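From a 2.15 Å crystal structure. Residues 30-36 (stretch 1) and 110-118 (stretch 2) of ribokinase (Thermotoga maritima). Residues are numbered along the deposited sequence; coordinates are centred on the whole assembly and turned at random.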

ATOM      1  N   LYS A  30       6.705  -3.774  -6.627  1.00 33.77           N
ATOM      2  CA  LYS A  30       7.732  -3.897  -7.636  1.00 34.34           C
ATOM      3  C   LYS A  30       7.258  -3.183  -8.905  1.00 33.99           C
ATOM      4  O   LYS A  30       6.203  -3.518  -9.446  1.00 33.09           O
ATOM      5  CB  LYS A  30       7.894  -5.383  -7.908  1.00 35.42           C
ATOM      6  CG  LYS A  30       9.152  -5.809  -8.528  1.00 38.87           C
ATOM      7  CD  LYS A  30       9.487  -7.231  -8.087  1.00 42.70           C
ATOM      8  CE  LYS A  30      10.240  -7.245  -6.735  1.00 44.63           C
ATOM      9  NZ  LYS A  30       9.413  -6.918  -5.546  1.00 46.68           N
ATOM     10  N   VAL A  31       8.040  -2.198  -9.352  1.00 33.51           N
ATOM     11  CA  VAL A  31       7.725  -1.406 -10.548  1.00 33.36           C
ATOM     12  C   VAL A  31       8.919  -1.338 -11.482  1.00 32.88           C
ATOM     13  O   VAL A  31      10.054  -1.599 -11.097  1.00 32.84           O
ATOM     14  CB  VAL A  31       7.266   0.048 -10.213  1.00 33.05           C
ATOM     15  CG1 VAL A  31       5.946   0.040  -9.511  1.00 32.44           C
ATOM     16  CG2 VAL A  31       8.314   0.791  -9.376  1.00 34.00           C
ATOM     17  N   ASP A  32       8.658  -0.977 -12.729  1.00 32.96           N
ATOM     18  CA  ASP A  32       9.733  -0.814 -13.706  1.00 32.66           C
ATOM     19  C   ASP A  32      10.635   0.369 -13.325  1.00 32.53           C
ATOM     20  O   ASP A  32      11.855   0.268 -13.249  1.00 31.74           O
ATOM     21  CB  ASP A  32       9.143  -0.591 -15.089  1.00 32.88           C
ATOM     22  CG  ASP A  32      10.186  -0.288 -16.119  1.00 33.78           C
ATOM     23  OD1 ASP A  32      10.899  -1.222 -16.544  1.00 33.82           O
ATOM     24  OD2 ASP A  32      10.307   0.904 -16.481  1.00 36.90           O
ATOM     25  N   HIS A  33      10.003   1.490 -13.054  1.00 32.28           N
ATOM     26  CA  HIS A  33      10.722   2.716 -12.778  1.00 32.46           C
ATOM     27  C   HIS A  33       9.957   3.392 -11.662  1.00 32.07           C
ATOM     28  O   HIS A  33       8.779   3.050 -11.402  1.00 32.09           O
ATOM     29  CB  HIS A  33      10.786   3.589 -14.054  1.00 33.04           C
ATOM     30  CG  HIS A  33       9.445   3.822 -14.685  1.00 32.90           C
ATOM     31  ND1 HIS A  33       8.931   3.005 -15.668  1.00 33.53           N
ATOM     32  CD2 HIS A  33       8.491   4.746 -14.424  1.00 33.26           C
ATOM     33  CE1 HIS A  33       7.718   3.422 -15.995  1.00 34.23           C
ATOM     34  NE2 HIS A  33       7.430   4.484 -15.256  1.00 34.49           N
ATOM     35  N   PHE A  34      10.612   4.305 -10.966  1.00 31.77           N
ATOM     36  CA  PHE A  34       9.917   5.043  -9.939  1.00 32.44           C
ATOM     37  C   PHE A  34       8.782   5.821 -10.593  1.00 32.33           C
ATOM     38  O   PHE A  34       8.991   6.560 -11.563  1.00 32.31           O
ATOM     39  CB  PHE A  34      10.861   5.977  -9.175  1.00 32.94           C
ATOM     40  CG  PHE A  34      11.725   5.265  -8.156  1.00 33.09           C
ATOM     41  CD1 PHE A  34      11.151   4.603  -7.091  1.00 33.38           C
ATOM     42  CD2 PHE A  34      13.116   5.267  -8.275  1.00 33.69           C
ATOM     43  CE1 PHE A  34      11.931   3.943  -6.160  1.00 32.48           C
ATOM     44  CE2 PHE A  34      13.896   4.631  -7.346  1.00 32.64           C
ATOM     45  CZ  PHE A  34      13.299   3.959  -6.284  1.00 33.51           C
ATOM     46  N   THR A  35       7.592   5.687 -10.031  1.00 32.05           N
ATOM     47  CA  THR A  35       6.435   6.396 -10.536  1.00 31.66           C
ATOM     48  C   THR A  35       6.647   7.914 -10.423  1.00 32.57           C
ATOM     49  O   THR A  35       7.015   8.441  -9.373  1.00 32.16           O
ATOM     50  CB  THR A  35       5.136   5.965  -9.844  1.00 32.11           C
ATOM     51  OG1 THR A  35       5.101   4.540  -9.727  1.00 30.42           O
ATOM     52  CG2 THR A  35       3.884   6.440 -10.639  1.00 29.78           C
ATOM     53  N   LYS A  36       6.453   8.606 -11.540  1.00 32.50           N
ATOM     54  CA  LYS A  36       6.623  10.028 -11.594  1.00 33.10           C
ATOM     55  C   LYS A  36       5.350  10.746 -11.092  1.00 33.30           C
ATOM     56  O   LYS A  36       4.263  10.179 -11.136  1.00 33.59           O
ATOM     57  CB  LYS A  36       6.891  10.428 -13.051  1.00 33.76           C
ATOM     58  CG  LYS A  36       8.124   9.777 -13.686  1.00 34.88           C
ATOM     59  CD  LYS A  36       8.303  10.189 -15.128  1.00 35.23           C
ATOM     60  CE  LYS A  36       7.283   9.477 -16.018  1.00 39.95           C
ATOM     61  NZ  LYS A  36       7.307   7.947 -15.953  1.00 39.57           N
TER
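Stretch 2 (110-118) VDKTGQNRI

Stretch 2 joins stretch 1 through a short parallel backbone pairing at its start, then folds through a turn so that its later residues pack on Phe 34 and Arg 117 bonds to Thr 35. The single beta bridge pairs Lys 30 with Val 110. Lys 30 CA and Val 110 CA are 5.0 Å apart, and both side chains lie on the same face of the sheet. Val 31 N donates to Val 110 O at 2.9 Å, with a nearly straight N-H...O angle of 176°. The two backbones stay close just beyond the bridge, where Asp 111 CA approaches Val 31 O to 3.2 Å in a CA-H...O contact. Lys 112 N then donates to Asp 32 O at 3.2 Å.

A type I turn runs from Asp 111 to Gly 114. Gly 114 has phi/psi of 95/-3°, where a CB would be jammed against the preceding carbonyl oxygen. The Asp 111 side chain braces the turn: its OD1 accepts from Thr 113 OG1 at 2.7 Å and from Thr 113 N at 3.0 Å. Asp 111 N also donates to Gln 115 O at 2.9 Å, closing the loop at its base.

The CA-to-CB bond of Phe 34 points toward stretch 2, and this residue has the largest covered area, 141 Å² of the 564 Å² buried in total. The Asp 111 carboxylate lies over one face of its ring, with Asp 111 OD2 3.5 Å from Phe 34 CE2. Phe 34 CZ comes within 3.3 Å of Gln 115 O. Water 1 links the backbone N of Phe 34 to Asp 111 OD2.

The strand begins at Asn 116, and from it Arg 117 reaches back in an extended conformation. Arg 117 NH2 donates to Thr 35 O at 2.8 Å, near the guanidinium plane. Phe 34 CD1 lies over one face of that group, 3.7 Å from Arg 117 CZ.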

ATOM      1  N   VAL A 110       9.822  -0.368  -5.206  1.00 33.76           N
ATOM      2  CA  VAL A 110      11.123  -0.843  -5.633  1.00 34.05           C
ATOM      3  C   VAL A 110      11.184  -0.907  -7.160  1.00 34.21           C
ATOM      4  O   VAL A 110      10.379  -1.593  -7.789  1.00 34.45           O
ATOM      5  CB  VAL A 110      11.451  -2.288  -5.111  1.00 34.08           C
ATOM      6  CG1 VAL A 110      12.911  -2.540  -5.219  1.00 35.91           C
ATOM      7  CG2 VAL A 110      11.076  -2.464  -3.692  1.00 35.39           C
ATOM      8  N   ASP A 111      12.131  -0.194  -7.763  1.00 34.33           N
ATOM      9  CA  ASP A 111      12.248  -0.213  -9.228  1.00 34.26           C
ATOM     10  C   ASP A 111      13.070  -1.415  -9.713  1.00 34.14           C
ATOM     11  O   ASP A 111      13.451  -2.278  -8.929  1.00 33.87           O
ATOM     12  CB  ASP A 111      12.686   1.151  -9.811  1.00 34.25           C
ATOM     13  CG  ASP A 111      14.186   1.450  -9.658  1.00 34.82           C
ATOM     14  OD1 ASP A 111      14.937   0.625  -9.124  1.00 34.70           O
ATOM     15  OD2 ASP A 111      14.611   2.535 -10.119  1.00 33.98           O
ATOM     16  N   LYS A 112      13.305  -1.512 -11.011  1.00 35.12           N
ATOM     17  CA  LYS A 112      13.992  -2.705 -11.562  1.00 35.47           C
ATOM     18  C   LYS A 112      15.466  -2.813 -11.154  1.00 35.45           C
ATOM     19  O   LYS A 112      16.095  -3.882 -11.325  1.00 35.62           O
ATOM     20  CB  LYS A 112      13.895  -2.726 -13.087  1.00 35.32           C
ATOM     21  CG  LYS A 112      14.536  -1.543 -13.796  1.00 36.85           C
ATOM     22  CD  LYS A 112      14.529  -1.722 -15.331  1.00 37.41           C
ATOM     23  CE  LYS A 112      15.172  -0.524 -16.051  1.00 39.07           C
ATOM     24  NZ  LYS A 112      15.778  -0.869 -17.400  1.00 40.59           N
ATOM     25  N   THR A 113      16.025  -1.716 -10.640  1.00 34.96           N
ATOM     26  CA  THR A 113      17.425  -1.699 -10.201  1.00 34.85           C
ATOM     27  C   THR A 113      17.502  -2.151  -8.734  1.00 34.84           C
ATOM     28  O   THR A 113      18.568  -2.442  -8.229  1.00 33.97           O
ATOM     29  CB  THR A 113      18.069  -0.267 -10.391  1.00 35.03           C
ATOM     30  OG1 THR A 113      17.607   0.646  -9.383  1.00 34.67           O
ATOM     31  CG2 THR A 113      17.702   0.336 -11.758  1.00 35.20           C
ATOM     32  N   GLY A 114      16.360  -2.188  -8.040  1.00 34.52           N
ATOM     33  CA  GLY A 114      16.357  -2.584  -6.642  1.00 34.84           C
ATOM     34  C   GLY A 114      16.414  -1.393  -5.699  1.00 34.95           C
ATOM     35  O   GLY A 114      16.326  -1.558  -4.482  1.00 34.10           O
ATOM     36  N   GLN A 115      16.528  -0.191  -6.263  1.00 35.16           N
ATOM     37  CA  GLN A 115      16.433   1.014  -5.467  1.00 35.57           C
ATOM     38  C   GLN A 115      14.997   1.150  -5.045  1.00 34.88           C
ATOM     39  O   GLN A 115      14.079   0.812  -5.814  1.00 35.47           O
ATOM     40  CB  GLN A 115      16.909   2.283  -6.235  1.00 35.32           C
ATOM     41  CG  GLN A 115      16.835   3.533  -5.333  1.00 36.79           C
ATOM     42  CD  GLN A 115      17.514   4.783  -5.859  1.00 38.48           C
ATOM     43  OE1 GLN A 115      18.054   5.563  -5.063  1.00 41.89           O
ATOM     44  NE2 GLN A 115      17.494   4.995  -7.187  1.00 39.92           N
ATOM     45  N   ASN A 116      14.788   1.655  -3.834  1.00 34.29           N
ATOM     46  CA  ASN A 116      13.446   1.774  -3.285  1.00 33.87           C
ATOM     47  C   ASN A 116      13.207   3.143  -2.641  1.00 32.99           C
ATOM     48  O   ASN A 116      14.138   3.938  -2.437  1.00 31.63           O
ATOM     49  CB  ASN A 116      13.173   0.616  -2.287  1.00 34.54           C
ATOM     50  CG  ASN A 116      13.845   0.829  -0.918  1.00 37.21           C
ATOM     51  OD1 ASN A 116      13.829   1.934  -0.354  1.00 38.11           O
ATOM     52  ND2 ASN A 116      14.414  -0.244  -0.370  1.00 39.21           N
ATOM     53  N   ARG A 117      11.935   3.398  -2.347  1.00 31.99           N
ATOM     54  CA  ARG A 117      11.530   4.497  -1.453  1.00 32.05           C
ATOM     55  C   ARG A 117      10.291   4.037  -0.725  1.00 31.71           C
ATOM     56  O   ARG A 117       9.640   3.092  -1.168  1.00 31.12           O
ATOM     57  CB  ARG A 117      11.235   5.787  -2.229  1.00 31.47           C
ATOM     58  CG  ARG A 117      10.105   5.633  -3.225  1.00 32.04           C
ATOM     59  CD  ARG A 117       9.871   6.892  -3.972  1.00 33.31           C
ATOM     60  NE  ARG A 117       8.899   6.704  -5.032  1.00 32.28           N
ATOM     61  CZ  ARG A 117       8.920   7.377  -6.176  1.00 34.03           C
ATOM     62  NH1 ARG A 117       9.881   8.272  -6.424  1.00 33.88           N
ATOM     63  NH2 ARG A 117       8.017   7.110  -7.110  1.00 33.78           N
ATOM     64  N   ILE A 118       9.989   4.699   0.385  1.00 32.14           N
ATOM     65  CA  ILE A 118       9.089   4.152   1.397  1.00 32.96           C
ATOM     66  C   ILE A 118       8.198   5.256   1.973  1.00 33.12           C
ATOM     67  O   ILE A 118       8.687   6.325   2.396  1.00 32.29           O
ATOM     68  CB  ILE A 118       9.911   3.502   2.545  1.00 32.91           C
ATOM     69  CG1 ILE A 118      10.909   2.477   2.009  1.00 32.47           C
ATOM     70  CG2 ILE A 118       9.047   2.844   3.537  1.00 33.63           C
ATOM     71  CD1 ILE A 118      11.599   1.647   3.141  1.00 33.20           C
TER
HETATM   72  O   HOH W   1      13.284   4.330 -11.698  1.00 26.63           O
HETATM   73  O   HOH W   2       9.989   9.570  -9.335  1.00 34.42           O